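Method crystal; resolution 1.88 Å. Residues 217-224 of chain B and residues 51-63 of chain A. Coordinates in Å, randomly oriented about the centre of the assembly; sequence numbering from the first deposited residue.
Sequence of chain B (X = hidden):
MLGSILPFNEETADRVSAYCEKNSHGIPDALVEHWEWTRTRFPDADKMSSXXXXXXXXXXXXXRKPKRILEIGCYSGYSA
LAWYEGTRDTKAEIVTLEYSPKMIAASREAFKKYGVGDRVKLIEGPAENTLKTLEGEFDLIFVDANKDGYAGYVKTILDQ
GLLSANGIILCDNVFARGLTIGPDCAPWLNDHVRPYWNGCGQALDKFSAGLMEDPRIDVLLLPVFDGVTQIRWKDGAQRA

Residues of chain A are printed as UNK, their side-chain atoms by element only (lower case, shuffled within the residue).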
# COMPACT_ATOMS: atom_id res chain seq x y z
N ILE B 217 -0.61 -8.29 -17.77
CA ILE B 217 -0.81 -7.66 -16.47
C ILE B 217 0.29 -6.63 -16.11
O ILE B 217 1.39 -6.66 -16.68
CB ILE B 217 -0.88 -8.73 -15.34
CG1 ILE B 217 0.40 -9.55 -15.32
CG2 ILE B 217 -2.12 -9.62 -15.52
CD1 ILE B 217 0.43 -10.65 -14.24
N ASP B 218 -0.06 -5.70 -15.22
CA ASP B 218 0.90 -4.83 -14.54
C ASP B 218 1.06 -5.38 -13.13
O ASP B 218 0.07 -5.76 -12.50
CB ASP B 218 0.43 -3.37 -14.45
CG ASP B 218 0.32 -2.68 -15.80
OD1 ASP B 218 1.14 -2.96 -16.70
OD2 ASP B 218 -0.59 -1.83 -15.95
N VAL B 219 2.30 -5.38 -12.63
CA VAL B 219 2.65 -6.04 -11.38
C VAL B 219 3.46 -5.12 -10.48
O VAL B 219 4.40 -4.45 -10.94
CB VAL B 219 3.46 -7.32 -11.64
CG1 VAL B 219 3.82 -8.01 -10.32
CG2 VAL B 219 2.70 -8.28 -12.57
N LEU B 220 3.10 -5.08 -9.20
CA LEU B 220 3.89 -4.30 -8.24
C LEU B 220 4.05 -5.10 -6.95
O LEU B 220 3.07 -5.44 -6.30
CB LEU B 220 3.21 -2.97 -7.94
CG LEU B 220 3.88 -2.13 -6.84
CD1 LEU B 220 5.23 -1.59 -7.32
CD2 LEU B 220 2.96 -1.01 -6.37
N LEU B 221 5.29 -5.42 -6.59
CA LEU B 221 5.51 -6.12 -5.31
C LEU B 221 5.87 -5.06 -4.28
O LEU B 221 6.92 -4.45 -4.36
CB LEU B 221 6.61 -7.18 -5.45
CG LEU B 221 7.11 -7.89 -4.19
CD1 LEU B 221 5.94 -8.30 -3.26
CD2 LEU B 221 7.96 -9.10 -4.55
N LEU B 222 4.97 -4.83 -3.33
CA LEU B 222 5.13 -3.76 -2.35
C LEU B 222 5.67 -4.32 -1.04
O LEU B 222 5.12 -5.32 -0.52
CB LEU B 222 3.78 -3.06 -2.13
CG LEU B 222 3.70 -1.53 -2.07
CD1 LEU B 222 4.64 -0.85 -3.06
CD2 LEU B 222 2.27 -1.06 -2.31
N PRO B 223 6.74 -3.70 -0.50
CA PRO B 223 7.37 -4.17 0.73
C PRO B 223 6.60 -3.70 1.95
O PRO B 223 7.10 -2.88 2.71
CB PRO B 223 8.78 -3.55 0.67
CG PRO B 223 8.58 -2.28 -0.07
CD PRO B 223 7.49 -2.56 -1.09
N VAL B 224 5.37 -4.19 2.10
CA VAL B 224 4.54 -3.85 3.24
C VAL B 224 4.05 -5.16 3.84
O VAL B 224 3.84 -6.13 3.11
CB VAL B 224 3.37 -2.92 2.84
CG1 VAL B 224 2.34 -3.66 1.95
CG2 VAL B 224 2.72 -2.31 4.08
N UNK A 51 13.29 4.46 -7.04
CA UNK A 51 12.74 3.89 -8.27
C UNK A 51 11.51 3.03 -8.01
O UNK A 51 10.52 3.08 -8.76
n UNK A 51 15.44 2.27 -11.34
n UNK A 51 17.44 2.02 -12.45
n UNK A 51 15.53 1.12 -13.33
c UNK A 51 14.98 3.90 -9.51
c UNK A 51 16.14 1.80 -12.37
c UNK A 51 13.81 3.07 -9.00
c UNK A 51 16.01 3.03 -10.23
N UNK A 52 11.56 2.23 -6.94
CA UNK A 52 10.43 1.38 -6.58
C UNK A 52 9.20 2.26 -6.29
O UNK A 52 8.09 1.95 -6.72
c UNK A 52 9.69 -0.46 -4.89
c UNK A 52 9.30 -1.43 -6.02
c UNK A 52 10.77 0.51 -5.37
c UNK A 52 10.16 -1.24 -3.65
N UNK A 53 9.42 3.37 -5.58
CA UNK A 53 8.32 4.29 -5.30
C UNK A 53 7.77 4.86 -6.59
O UNK A 53 6.57 5.09 -6.70
c UNK A 53 8.76 5.44 -4.38
o UNK A 53 10.58 6.44 -1.85
c UNK A 53 9.39 6.23 -2.09
c UNK A 53 8.97 5.05 -2.95
n UNK A 53 8.42 7.02 -1.64
N UNK A 54 8.65 5.10 -7.56
CA UNK A 54 8.20 5.51 -8.88
C UNK A 54 7.25 4.50 -9.53
O UNK A 54 6.19 4.86 -10.07
N UNK A 55 7.64 3.24 -9.48
CA UNK A 55 6.75 2.17 -9.99
C UNK A 55 5.41 2.18 -9.25
O UNK A 55 4.36 1.98 -9.86
o UNK A 55 8.58 0.78 -10.68
c UNK A 55 7.42 0.82 -9.87
N UNK A 56 5.46 2.41 -7.95
CA UNK A 56 4.23 2.46 -7.14
C UNK A 56 3.32 3.62 -7.55
O UNK A 56 2.11 3.47 -7.65
c UNK A 56 1.77 5.20 -2.47
c UNK A 56 3.38 4.21 -4.04
c UNK A 56 3.48 2.98 -4.75
c UNK A 56 4.60 2.57 -5.65
c UNK A 56 4.18 5.35 -3.95
n UNK A 56 1.60 2.95 -3.53
c UNK A 56 2.58 6.31 -2.40
c UNK A 56 2.18 4.16 -3.29
c UNK A 56 3.77 6.39 -3.13
c UNK A 56 2.38 2.25 -4.42
N UNK A 57 3.91 4.79 -7.79
CA UNK A 57 3.13 5.95 -8.20
C UNK A 57 2.47 5.69 -9.55
O UNK A 57 1.28 5.97 -9.72
s UNK A 57 5.64 9.05 -6.99
c UNK A 57 7.08 8.37 -7.72
c UNK A 57 4.55 7.61 -6.89
c UNK A 57 4.02 7.20 -8.25
N UNK A 58 3.24 5.16 -10.50
CA UNK A 58 2.69 4.90 -11.83
C UNK A 58 1.57 3.85 -11.77
O UNK A 58 0.51 4.01 -12.38
c UNK A 58 5.94 5.28 -13.92
c UNK A 58 3.18 4.03 -14.14
c UNK A 58 3.79 4.45 -12.81
c UNK A 58 4.79 5.61 -13.02
N UNK A 59 1.81 2.77 -11.02
CA UNK A 59 0.80 1.72 -10.84
C UNK A 59 -0.47 2.30 -10.24
O UNK A 59 -1.58 2.07 -10.74
c UNK A 59 0.62 -1.76 -10.55
c UNK A 59 0.40 -0.60 -9.81
c UNK A 59 -1.30 -2.81 -9.57
c UNK A 59 1.34 0.60 -9.95
c UNK A 59 -0.68 -0.56 -8.95
c UNK A 59 -1.54 -1.66 -8.82
c UNK A 59 -0.21 -2.86 -10.42
N UNK A 60 -0.31 3.07 -9.17
CA UNK A 60 -1.43 3.67 -8.47
C UNK A 60 -2.24 4.59 -9.38
O UNK A 60 -3.48 4.57 -9.35
c UNK A 60 -0.92 4.45 -7.24
c UNK A 60 -2.07 5.07 -6.46
o UNK A 60 -0.21 3.55 -6.38
N UNK A 61 -1.55 5.40 -10.18
CA UNK A 61 -2.24 6.25 -11.14
C UNK A 61 -2.97 5.47 -12.25
O UNK A 61 -4.08 5.84 -12.64
c UNK A 61 -1.25 7.22 -11.78
N UNK A 62 -2.35 4.42 -12.77
CA UNK A 62 -3.02 3.63 -13.81
C UNK A 62 -4.24 2.92 -13.25
O UNK A 62 -5.26 2.74 -13.93
c UNK A 62 -0.96 3.28 -15.28
c UNK A 62 1.89 2.66 -17.21
c UNK A 62 -2.06 2.61 -14.44
n UNK A 62 0.62 3.04 -17.14
n UNK A 62 2.75 3.34 -17.96
n UNK A 62 2.31 1.58 -16.56
c UNK A 62 -0.41 2.37 -16.34
N UNK A 63 -4.13 2.51 -12.00
CA UNK A 63 -5.20 1.77 -11.32
C UNK A 63 -6.39 2.67 -10.99
O UNK A 63 -7.52 2.37 -11.39
o UNK A 63 -5.48 0.32 -7.98
c UNK A 63 -4.63 1.12 -10.05
o UNK A 63 -6.67 -0.12 -9.77
c UNK A 63 -5.68 0.40 -9.22

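Position 51 carries three carbons, a nitrogen, then a carbon bearing two more nitrogens, a guanidinium arm out of reach of chain B: R51(A). At 52, four carbons fork at the second. One tip lies 3.9 Å from CD of P223(B) and the other 4.3 Å from CD1 of L220(B), so the fork spreads over two apolar neighbours: L52(A). Position 53 has three carbons, the third carrying one oxygen and one nitrogen, and its CA-to-CB bond points away: Q53(A). Position 54 has no side-chain atoms, so it is G54(A), and nothing of the strand comes near where a CB would sit.

Position 55 holds one carbon, then one oxygen. The carbon, CB, is 4.1 Å from CD1 of L220(B), while the oxygen is hydrogen-bonded elsewhere in the structure: S55(A). At 56, one carbon leads into fused five- and six-membered rings with eight carbons and one nitrogen. A carbon of the five-membered ring lies 3.8 Å from CD2 of L220(B), which meets the ring at its edge, and 3.9 Å from CD2 of L222(B): W56(A). Position 57 runs two carbons, sulfur, carbon without branching, and its CA-to-CB bond points away: M57(A). Position 58 has four carbons forked at the first, one arm two carbons long, again without contact: I58(A).

Position 59 has one carbon and a six-carbon ring with no further atom. CB of L220(B) lies over one face, 4.2 Å from the ring centroid, a CH-pi contact; the edge meets the backbone, with a ring carbon 3.6 Å from O of D218(B): F59(A), that carbon being CE2. Position 60, one carbon bearing an oxygen and a carbon, is T60(A); its OG1 donates a hydrogen bond to O of W56(A) at 2.6 Å, serving the helix itself. Position 61 is a single carbon, A61(A). Position 62 has three carbons, a nitrogen, then a carbon bearing two more nitrogens; its CA-to-CB bond points toward the strand, and one terminal nitrogen stops 4.5 Å from OD2 of D218(B), opposite charges beyond salt-bridge range: R62(A). Position 63, two carbons with two oxygens on the second, is D63(A), which touches nothing here.

The rule is a leucine set among helix side chains. L220(B), its CA-to-CB bond pointing toward the helix, meets L52(A), S55(A), W56(A) and F59(A), the three- and four-residue spacing that gathers one helix face. L222(B) and P223(B) extend the apolar patch, whereas the CA-to-CB bonds of V219(B) and L221(B) point away, as strand alternation dictates. No hydrogen bond crosses, so packing carries the contact, with a loose charge pair between D218(B) and R62(A) beside it.

Chain A 51-63: RLQGSWMIFTARD
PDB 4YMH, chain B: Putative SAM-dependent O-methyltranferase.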